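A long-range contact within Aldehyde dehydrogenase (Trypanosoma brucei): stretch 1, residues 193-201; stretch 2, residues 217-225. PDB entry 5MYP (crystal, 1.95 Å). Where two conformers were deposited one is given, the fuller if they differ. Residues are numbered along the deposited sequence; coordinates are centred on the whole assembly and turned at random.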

ATOM      1  N   ARG A 193     -17.003   4.929  -6.836  0.50 12.11           N
ATOM      2  CA  ARG A 193     -15.643   4.536  -7.194  0.50 11.94           C
ATOM      3  C   ARG A 193     -14.635   5.652  -6.916  0.50 11.61           C
ATOM      4  O   ARG A 193     -14.736   6.747  -7.480  0.50 11.44           O
ATOM      5  CB  ARG A 193     -15.566   4.136  -8.665  0.50 12.17           C
ATOM      6  CG  ARG A 193     -14.184   3.653  -9.063  0.50 12.36           C
ATOM      7  CD  ARG A 193     -14.154   3.018 -10.441  0.50 12.48           C
ATOM      8  NE  ARG A 193     -12.799   2.603 -10.783  0.50 12.67           N
ATOM      9  CZ  ARG A 193     -12.451   2.020 -11.925  0.50 12.72           C
ATOM     10  NH1 ARG A 193     -13.364   1.766 -12.853  0.50 12.82           N
ATOM     11  NH2 ARG A 193     -11.185   1.688 -12.132  0.50 12.63           N
ATOM     12  N   PHE A 194     -13.671   5.358  -6.045  1.00 11.25           N
ATOM     13  CA  PHE A 194     -12.539   6.244  -5.778  1.00 10.89           C
ATOM     14  C   PHE A 194     -11.247   5.546  -6.176  1.00 10.60           C
ATOM     15  O   PHE A 194     -11.209   4.322  -6.338  1.00 10.57           O
ATOM     16  CB  PHE A 194     -12.497   6.618  -4.302  1.00 10.69           C
ATOM     17  CG  PHE A 194     -13.666   7.442  -3.866  1.00 10.66           C
ATOM     18  CD1 PHE A 194     -13.675   8.816  -4.074  1.00 10.61           C
ATOM     19  CD2 PHE A 194     -14.773   6.847  -3.266  1.00 10.67           C
ATOM     20  CE1 PHE A 194     -14.762   9.587  -3.681  1.00 10.69           C
ATOM     21  CE2 PHE A 194     -15.858   7.612  -2.867  1.00 10.56           C
ATOM     22  CZ  PHE A 194     -15.855   8.982  -3.075  1.00 10.57           C
ATOM     23  N   ASP A 195     -10.192   6.336  -6.327  1.00 10.13           N
ATOM     24  CA  ASP A 195      -8.869   5.821  -6.672  1.00 10.11           C
ATOM     25  C   ASP A 195      -7.972   5.617  -5.454  1.00  9.88           C
ATOM     26  O   ASP A 195      -6.930   4.975  -5.555  1.00  9.75           O
ATOM     27  CB  ASP A 195      -8.224   6.733  -7.706  1.00 10.18           C
ATOM     28  CG  ASP A 195      -9.073   6.840  -8.952  1.00 10.42           C
ATOM     29  OD1 ASP A 195      -9.030   5.899  -9.773  1.00 10.42           O
ATOM     30  OD2 ASP A 195      -9.824   7.838  -9.077  1.00 10.28           O
ATOM     31  N   HIS A 196      -8.394   6.163  -4.315  1.00  9.83           N
ATOM     32  CA  HIS A 196      -7.786   5.901  -3.021  1.00  9.79           C
ATOM     33  C   HIS A 196      -8.785   6.287  -1.928  1.00  9.70           C
ATOM     34  O   HIS A 196      -9.558   7.237  -2.095  1.00  9.55           O
ATOM     35  CB  HIS A 196      -6.502   6.724  -2.838  1.00  9.95           C
ATOM     36  CG  HIS A 196      -5.586   6.184  -1.788  1.00 10.19           C
ATOM     37  ND1 HIS A 196      -4.480   5.424  -2.095  1.00 10.30           N
ATOM     38  CD2 HIS A 196      -5.618   6.271  -0.434  1.00 10.42           C
ATOM     39  CE1 HIS A 196      -3.861   5.078  -0.979  1.00 10.46           C
ATOM     40  NE2 HIS A 196      -4.536   5.571   0.043  1.00 10.50           N
ATOM     41  N   ILE A 197      -8.762   5.559  -0.814  1.00  9.66           N
ATOM     42  CA  ILE A 197      -9.567   5.894   0.359  1.00  9.80           C
ATOM     43  C   ILE A 197      -8.645   5.985   1.575  1.00  9.93           C
ATOM     44  O   ILE A 197      -7.888   5.051   1.850  1.00  9.80           O
ATOM     45  CB  ILE A 197     -10.673   4.847   0.625  1.00  9.84           C
ATOM     46  CG1 ILE A 197     -11.642   4.762  -0.563  1.00  9.90           C
ATOM     47  CG2 ILE A 197     -11.435   5.175   1.911  1.00  9.95           C
ATOM     48  CD1 ILE A 197     -12.488   3.507  -0.602  1.00  9.98           C
ATOM     49  N   LEU A 198      -8.694   7.112   2.285  1.00  9.98           N
ATOM     50  CA  LEU A 198      -8.049   7.217   3.597  1.00 10.14           C
ATOM     51  C   LEU A 198      -9.128   7.230   4.674  1.00 10.30           C
ATOM     52  O   LEU A 198     -10.032   8.067   4.641  1.00 10.37           O
ATOM     53  CB  LEU A 198      -7.149   8.454   3.703  1.00 10.13           C
ATOM     54  CG  LEU A 198      -6.262   8.484   4.969  1.00 10.05           C
ATOM     55  CD1 LEU A 198      -4.875   9.073   4.699  1.00 10.11           C
ATOM     56  CD2 LEU A 198      -6.931   9.194   6.145  1.00 10.02           C
ATOM     57  N   TYR A 199      -9.019   6.302   5.624  1.00 10.43           N
ATOM     58  CA  TYR A 199      -9.954   6.186   6.740  1.00 10.65           C
ATOM     59  C   TYR A 199      -9.195   6.237   8.058  1.00 10.83           C
ATOM     60  O   TYR A 199      -8.221   5.513   8.244  1.00 11.02           O
ATOM     61  CB  TYR A 199     -10.757   4.877   6.661  1.00 10.75           C
ATOM     62  CG  TYR A 199     -11.552   4.602   7.919  1.00 10.76           C
ATOM     63  CD1 TYR A 199     -12.781   5.218   8.134  1.00 10.85           C
ATOM     64  CD2 TYR A 199     -11.052   3.767   8.916  1.00 10.81           C
ATOM     65  CE1 TYR A 199     -13.510   4.991   9.294  1.00 10.86           C
ATOM     66  CE2 TYR A 199     -11.763   3.540  10.088  1.00 10.94           C
ATOM     67  CZ  TYR A 199     -12.994   4.150  10.273  1.00 11.02           C
ATOM     68  OH  TYR A 199     -13.701   3.925  11.429  1.00 10.88           O
ATOM     69  N   THR A 200      -9.665   7.091   8.964  1.00 11.20           N
ATOM     70  CA  THR A 200      -9.176   7.156  10.332  1.00 11.37           C
ATOM     71  C   THR A 200     -10.333   6.780  11.252  1.00 11.61           C
ATOM     72  O   THR A 200     -11.447   7.285  11.098  1.00 11.55           O
ATOM     73  CB  THR A 200      -8.657   8.564  10.684  1.00 11.60           C
ATOM     74  OG1 THR A 200      -7.706   8.983   9.697  1.00 11.61           O
ATOM     75  CG2 THR A 200      -7.985   8.586  12.057  1.00 11.70           C
ATOM     76  N   GLY A 201     -10.068   5.876  12.194  1.00 11.57           N
ATOM     77  CA  GLY A 201     -11.085   5.415  13.136  1.00 11.74           C
ATOM     78  C   GLY A 201     -10.769   4.049  13.714  1.00 11.78           C
ATOM     79  O   GLY A 201      -9.626   3.776  14.051  1.00 11.67           O
ATOM     80  N   LEU A 217     -11.412  -2.415  -6.368  1.00 11.97           N
ATOM     81  CA  LEU A 217      -9.949  -2.558  -6.248  1.00 11.67           C
ATOM     82  C   LEU A 217      -9.265  -1.221  -5.928  1.00 11.36           C
ATOM     83  O   LEU A 217      -8.314  -0.805  -6.600  1.00 11.32           O
ATOM     84  CB  LEU A 217      -9.363  -3.196  -7.510  1.00 11.70           C
ATOM     85  CG  LEU A 217      -9.932  -4.573  -7.877  1.00 11.75           C
ATOM     86  CD1 LEU A 217      -9.341  -5.051  -9.192  1.00 11.75           C
ATOM     87  CD2 LEU A 217      -9.679  -5.574  -6.764  1.00 11.83           C
ATOM     88  N   THR A 218      -9.779  -0.553  -4.898  1.00 10.86           N
ATOM     89  CA  THR A 218      -9.289   0.756  -4.491  1.00 10.66           C
ATOM     90  C   THR A 218      -8.280   0.600  -3.351  1.00 10.50           C
ATOM     91  O   THR A 218      -8.605  -0.017  -2.334  1.00 10.41           O
ATOM     92  CB  THR A 218     -10.452   1.646  -4.022  1.00 10.61           C
ATOM     93  OG1 THR A 218     -11.409   1.764  -5.084  1.00 10.46           O
ATOM     94  CG2 THR A 218      -9.952   3.038  -3.616  1.00 10.57           C
ATOM     95  N   PRO A 219      -7.059   1.157  -3.510  1.00 10.27           N
ATOM     96  CA  PRO A 219      -6.110   1.122  -2.392  1.00 10.30           C
ATOM     97  C   PRO A 219      -6.586   1.941  -1.192  1.00 10.11           C
ATOM     98  O   PRO A 219      -7.256   2.964  -1.361  1.00  9.63           O
ATOM     99  CB  PRO A 219      -4.812   1.707  -2.983  1.00 10.31           C
ATOM    100  CG  PRO A 219      -5.177   2.321  -4.278  1.00 10.43           C
ATOM    101  CD  PRO A 219      -6.453   1.698  -4.744  1.00 10.45           C
ATOM    102  N   VAL A 220      -6.243   1.473   0.004  1.00 10.30           N
ATOM    103  CA  VAL A 220      -6.676   2.115   1.246  1.00 10.51           C
ATOM    104  C   VAL A 220      -5.497   2.441   2.149  1.00 10.62           C
ATOM    105  O   VAL A 220      -4.527   1.688   2.209  1.00 10.64           O
ATOM    106  CB  VAL A 220      -7.710   1.269   2.035  1.00 10.69           C
ATOM    107  CG1 VAL A 220      -8.964   1.049   1.200  1.00 10.70           C
ATOM    108  CG2 VAL A 220      -7.125  -0.068   2.495  1.00 10.81           C
ATOM    109  N   THR A 221      -5.595   3.586   2.820  1.00 10.59           N
ATOM    110  CA  THR A 221      -4.750   3.934   3.948  1.00 10.71           C
ATOM    111  C   THR A 221      -5.676   3.933   5.155  1.00 10.93           C
ATOM    112  O   THR A 221      -6.694   4.626   5.160  1.00 10.82           O
ATOM    113  CB  THR A 221      -4.099   5.317   3.758  1.00 10.70           C
ATOM    114  OG1 THR A 221      -3.290   5.302   2.573  1.00 10.58           O
ATOM    115  CG2 THR A 221      -3.227   5.694   4.958  1.00 10.80           C
ATOM    116  N   LEU A 222      -5.338   3.127   6.159  1.00 11.20           N
ATOM    117  CA  LEU A 222      -6.167   2.949   7.346  1.00 11.65           C
ATOM    118  C   LEU A 222      -5.346   3.397   8.547  1.00 12.10           C
ATOM    119  O   LEU A 222      -4.249   2.884   8.770  1.00 12.17           O
ATOM    120  CB  LEU A 222      -6.600   1.482   7.481  1.00 11.60           C
ATOM    121  CG  LEU A 222      -7.274   0.858   6.254  1.00 11.65           C
ATOM    122  CD1 LEU A 222      -7.501  -0.638   6.444  1.00 11.68           C
ATOM    123  CD2 LEU A 222      -8.590   1.554   5.948  1.00 11.69           C
ATOM    124  N   GLU A 223      -5.862   4.381   9.281  1.00 12.69           N
ATOM    125  CA  GLU A 223      -5.189   4.936  10.456  1.00 13.13           C
ATOM    126  C   GLU A 223      -6.046   4.591  11.661  1.00 13.19           C
ATOM    127  O   GLU A 223      -7.087   5.214  11.900  1.00 12.88           O
ATOM    128  CB  GLU A 223      -5.041   6.453  10.310  1.00 13.49           C
ATOM    129  CG  GLU A 223      -4.137   6.887   9.156  1.00 13.87           C
ATOM    130  CD  GLU A 223      -2.647   6.852   9.478  1.00 14.09           C
ATOM    131  OE1 GLU A 223      -2.267   6.736  10.665  1.00 14.51           O
ATOM    132  OE2 GLU A 223      -1.844   6.948   8.521  1.00 14.24           O
ATOM    133  N   LEU A 224      -5.621   3.576  12.409  1.00 13.54           N
ATOM    134  CA  LEU A 224      -6.469   2.971  13.432  1.00 13.93           C
ATOM    135  C   LEU A 224      -5.819   3.167  14.794  1.00 14.84           C
ATOM    136  O   LEU A 224      -5.091   4.146  14.980  1.00 15.64           O
ATOM    137  CB  LEU A 224      -6.756   1.504  13.080  1.00 13.85           C
ATOM    138  CG  LEU A 224      -7.120   1.258  11.608  1.00 13.72           C
ATOM    139  CD1 LEU A 224      -7.232  -0.230  11.317  1.00 13.64           C
ATOM    140  CD2 LEU A 224      -8.405   1.979  11.223  1.00 13.65           C
ATOM    141  N   GLY A 225      -6.103   2.289  15.752  1.00 15.37           N
ATOM    142  CA  GLY A 225      -5.602   2.454  17.112  1.00 15.57           C
ATOM    143  C   GLY A 225      -4.995   1.174  17.641  1.00 15.75           C
ATOM    144  O   GLY A 225      -4.330   0.429  16.909  1.00 16.43           O
TER
HETATM  145  O   HOH W   1     -13.790   2.986  -4.572  1.00 10.91           O

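The apolar centre of this contact lies on the sheet face that carries I197, Y199, V220 and L222. The two strands run parallel, 7° apart in direction, with axes approaching to 4.7 Å. Residues paired in register send their side chains to the same face, as in any beta sheet. I197 packs beside V220, CB of the first 4.2 Å from CG1 of the second; both branch at CB, a shape well suited to an extended strand, and both fill buried space without leaving a polar group to satisfy. One step along, CB of Y199 lies 4.0 Å from CD2 of L222. The tyrosine ring then reaches further, its CE2 3.9 Å from CD2 of L224, which meets the ring at its edge. Near the start of the strands, the methyl CG2 of T218 extends the apolar patch, 3.9 Å from CG1 of I197.

The other face carries L198, T200, T221 and E223. Here CD1 of L198 lies 3.8 Å from CG2 of T221, so the threonine offers its methyl to the leucine while its hydroxyl remains free for a polar partner.

Between the faces runs the backbone ladder. I197 donates from N to O of P219 (3.0 Å) and accepts at O from N of T221 (2.9 Å); Y199 repeats the pattern, from its N to O of T221 (2.9 Å) and at its O from N of E223 (2.8 Å). This alternation is typical of parallel strands: one residue of a pair bonds to the neighbours on both sides of its partner. Proline, which has no amide hydrogen, suits position 219 because only its carbonyl is called upon. The ladder closes with N of G201 bonding to O of E223 at 3.1 Å. The backbone angles of G201 call for glycine, and a CB there would also clash with OH of Y199. CA-H...O contacts supplement the ladder, as from CA of V220 to O of I197 at 3.2 Å.

At the polar edge, NE2 of H196 and OG1 of T221 form a hydrogen bond of 2.8 Å in which either could be the donor. The hydroxyl lies near the ring plane, where an imidazole nitrogen bonds best, whereas O of P219 sits over one ring face. ND1 of H196 is buried without a partner in the model. T218 contributes through its other branch: OG1 donates to O of F194 (2.9 Å) and accepts from water 1 (2.7 Å), which in turn accepts from N of F194 (2.8 Å).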